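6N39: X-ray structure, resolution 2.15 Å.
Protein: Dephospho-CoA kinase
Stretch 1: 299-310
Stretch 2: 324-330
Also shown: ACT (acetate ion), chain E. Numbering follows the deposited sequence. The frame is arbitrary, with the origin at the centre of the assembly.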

# COMPACT_ATOMS: atom_id res chain seq x y z
N HIS A 299 6.02 22.12 5.78
CA HIS A 299 5.85 23.20 6.75
C HIS A 299 4.85 22.87 7.86
O HIS A 299 4.29 23.80 8.45
CB HIS A 299 5.43 24.48 6.04
CG HIS A 299 6.37 24.87 4.96
ND1 HIS A 299 7.63 25.37 5.21
CD2 HIS A 299 6.27 24.79 3.61
CE1 HIS A 299 8.25 25.61 4.07
NE2 HIS A 299 7.44 25.27 3.08
N ILE A 300 4.61 21.60 8.13
CA ILE A 300 3.84 21.20 9.31
C ILE A 300 4.78 20.42 10.21
O ILE A 300 5.21 19.31 9.86
CB ILE A 300 2.59 20.37 8.95
CG1 ILE A 300 1.70 21.14 7.97
CG2 ILE A 300 1.80 20.03 10.23
CD1 ILE A 300 0.45 20.39 7.58
N THR A 301 5.12 21.00 11.36
CA THR A 301 6.09 20.40 12.27
C THR A 301 5.59 20.28 13.71
O THR A 301 6.38 19.97 14.60
CB THR A 301 7.40 21.20 12.25
OG1 THR A 301 7.12 22.59 12.45
CG2 THR A 301 8.10 21.02 10.90
N ALA A 302 4.29 20.49 13.96
CA ALA A 302 3.73 20.31 15.30
C ALA A 302 2.22 20.14 15.18
O ALA A 302 1.62 20.51 14.18
CB ALA A 302 4.06 21.50 16.22
N ASP A 303 1.63 19.51 16.21
CA ASP A 303 0.19 19.60 16.46
C ASP A 303 -0.11 20.88 17.26
O ASP A 303 0.79 21.59 17.71
CB ASP A 303 -0.30 18.37 17.25
CG ASP A 303 -0.15 17.05 16.47
OD1 ASP A 303 -0.67 16.94 15.34
OD2 ASP A 303 0.49 16.12 17.00
N VAL A 304 -1.40 21.15 17.44
CA VAL A 304 -1.84 22.22 18.34
C VAL A 304 -1.57 21.79 19.78
O VAL A 304 -2.01 20.73 20.22
CB VAL A 304 -3.34 22.51 18.14
CG1 VAL A 304 -3.84 23.62 19.09
CG2 VAL A 304 -3.59 22.92 16.69
N ALA A 305 -0.83 22.61 20.52
CA ALA A 305 -0.50 22.26 21.91
C ALA A 305 -1.74 22.33 22.80
O ALA A 305 -2.62 23.16 22.60
CB ALA A 305 0.58 23.19 22.48
N LYS A 306 -1.79 21.44 23.80
CA LYS A 306 -2.74 21.57 24.90
C LYS A 306 -1.97 21.77 26.19
O LYS A 306 -0.91 21.18 26.38
CB LYS A 306 -3.65 20.33 25.06
CG LYS A 306 -4.07 19.65 23.79
CD LYS A 306 -5.17 20.41 23.09
CE LYS A 306 -5.12 20.07 21.60
NZ LYS A 306 -4.36 18.82 21.42
N PRO A 307 -2.48 22.59 27.11
CA PRO A 307 -1.81 22.74 28.40
C PRO A 307 -1.94 21.46 29.22
O PRO A 307 -2.79 20.61 28.95
CB PRO A 307 -2.58 23.89 29.05
CG PRO A 307 -3.97 23.75 28.46
CD PRO A 307 -3.77 23.28 27.06
N ASP A 308 -1.10 21.35 30.24
CA ASP A 308 -1.01 20.17 31.10
C ASP A 308 -1.03 18.90 30.25
O ASP A 308 -1.92 18.06 30.35
CB ASP A 308 -2.12 20.14 32.14
CG ASP A 308 -1.91 19.06 33.20
OD1 ASP A 308 -0.77 18.57 33.35
OD2 ASP A 308 -2.90 18.67 33.86
N ALA A 309 -0.02 18.81 29.37
CA ALA A 309 0.12 17.69 28.45
C ALA A 309 0.28 16.38 29.21
O ALA A 309 0.96 16.31 30.24
CB ALA A 309 1.33 17.92 27.53
N ARG A 310 -0.32 15.32 28.68
CA ARG A 310 -0.39 14.05 29.39
C ARG A 310 0.29 12.94 28.60
O ARG A 310 0.30 12.94 27.37
CB ARG A 310 -1.84 13.65 29.67
CG ARG A 310 -2.64 14.68 30.44
CD ARG A 310 -2.15 14.79 31.87
NE ARG A 310 -1.92 13.48 32.47
CZ ARG A 310 -2.86 12.74 33.05
NH1 ARG A 310 -4.11 13.16 33.12
NH2 ARG A 310 -2.54 11.56 33.56
N LEU A 324 7.62 19.18 22.92
CA LEU A 324 7.08 17.83 22.90
C LEU A 324 5.86 17.68 22.00
O LEU A 324 5.36 16.55 21.85
CB LEU A 324 6.73 17.38 24.33
CG LEU A 324 7.92 17.29 25.27
CD1 LEU A 324 7.51 16.82 26.66
CD2 LEU A 324 8.99 16.36 24.68
N TRP A 325 5.36 18.77 21.41
CA TRP A 325 4.25 18.66 20.47
C TRP A 325 4.71 18.59 19.02
O TRP A 325 3.87 18.52 18.12
CB TRP A 325 3.27 19.83 20.66
CG TRP A 325 2.48 19.73 21.94
CD1 TRP A 325 2.72 20.40 23.11
CD2 TRP A 325 1.36 18.87 22.19
NE1 TRP A 325 1.80 20.02 24.06
CE2 TRP A 325 0.97 19.08 23.53
CE3 TRP A 325 0.66 17.93 21.41
CZ2 TRP A 325 -0.11 18.40 24.11
CZ3 TRP A 325 -0.42 17.26 21.99
CH2 TRP A 325 -0.79 17.49 23.33
N HIS A 326 6.02 18.57 18.76
CA HIS A 326 6.49 18.52 17.38
C HIS A 326 6.27 17.14 16.77
O HIS A 326 6.10 16.14 17.49
CB HIS A 326 7.97 18.91 17.28
CG HIS A 326 8.22 20.36 17.54
ND1 HIS A 326 9.15 21.09 16.83
CD2 HIS A 326 7.64 21.22 18.41
CE1 HIS A 326 9.14 22.34 17.26
NE2 HIS A 326 8.24 22.45 18.22
N LYS A 327 6.26 17.10 15.44
CA LYS A 327 6.01 15.89 14.67
C LYS A 327 6.46 16.11 13.23
O LYS A 327 6.93 17.20 12.86
CB LYS A 327 4.52 15.50 14.72
CG LYS A 327 3.61 16.47 13.95
CD LYS A 327 2.15 15.94 13.89
CE LYS A 327 1.31 16.69 12.86
NZ LYS A 327 -0.09 16.16 12.81
N ARG A 328 6.31 15.07 12.41
CA ARG A 328 6.29 15.24 10.96
C ARG A 328 4.97 14.68 10.44
O ARG A 328 4.28 13.94 11.14
CB ARG A 328 7.50 14.55 10.27
CG ARG A 328 8.89 14.94 10.81
CD ARG A 328 9.29 16.39 10.51
NE ARG A 328 10.62 16.73 11.05
CZ ARG A 328 10.86 17.46 12.14
NH1 ARG A 328 9.87 17.97 12.87
NH2 ARG A 328 12.12 17.71 12.51
N ILE A 329 4.60 15.05 9.21
CA ILE A 329 3.39 14.51 8.61
C ILE A 329 3.60 14.42 7.10
O ILE A 329 4.14 15.33 6.47
CB ILE A 329 2.13 15.33 8.96
CG1 ILE A 329 0.86 14.75 8.29
CG2 ILE A 329 2.32 16.80 8.62
CD1 ILE A 329 -0.47 15.57 8.63
N HIS A 330 3.24 13.26 6.55
CA HIS A 330 3.24 13.00 5.12
C HIS A 330 1.80 12.74 4.70
O HIS A 330 0.92 12.54 5.54
CB HIS A 330 4.09 11.77 4.77
CG HIS A 330 5.54 11.89 5.13
ND1 HIS A 330 6.55 11.69 4.21
CD2 HIS A 330 6.16 12.16 6.32
CE1 HIS A 330 7.72 11.85 4.81
NE2 HIS A 330 7.51 12.12 6.08
C ACT E . 11.96 19.88 15.17
O ACT E . 10.72 19.96 14.89
OXT ACT E . 12.87 19.22 14.58
CH3 ACT E . 12.42 20.72 16.44
O HOH W 1 6.25 17.52 8.22
O HOH W 2 2.63 16.07 18.20
O HOH W 3 1.97 21.46 26.75

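The two stretches are joined by a single backbone bridge, backed by a salt bridge and by a tryptophan packed against a segment without regular secondary structure. At the bridge, Ala 302 CA lies 3.9 Å from His 326 CA, and two hydrogen bonds flank the pair: Lys 327 N to Thr 301 O (3.0 Å, 156° at the hydrogen) and Asp 303 N to Trp 325 O (3.1 Å, 157°). Ala 302 CA also makes a CA-H...O contact with Trp 325 O at 3.3 Å; its side chain ends at CB, which points sideways.

The CB of Asp 303 points sideways, as does that of Lys 327, yet both side-chain ends come nearer. With chi2 to chi4 all t, the extended lysine places Lys 327 NZ 2.7 Å from Asp 303 OD1, forming a salt bridge that pairs the charge of buried Lys 327 with partly exposed Asp 303. Water 2 joins Asp 303 OD2 (2.5 Å) to Trp 325 O (2.7 Å).

Trp 325 is buried, its CA-to-CB bond points toward stretch 1, and it has 158 Å² of the 660 Å² total covered. Ala 305 CA sits 3.7 Å from the centroid of the Trp 325 five-membered ring, 2° off the normal, a CH-pi contact that a flat indole suits; Ala 309 CB adds apolar packing at 3.7 Å from Trp 325 CZ2. Water 3 links Trp 325 NE1 (3.1 Å) to Lys 306 O (2.9 Å), satisfying the indole's polar atom.

Before the bridge in stretch 1 and after it in stretch 2, Ile 300 CB meets Ile 329 CG2 at 3.6 Å, a match of branched apolar side chains.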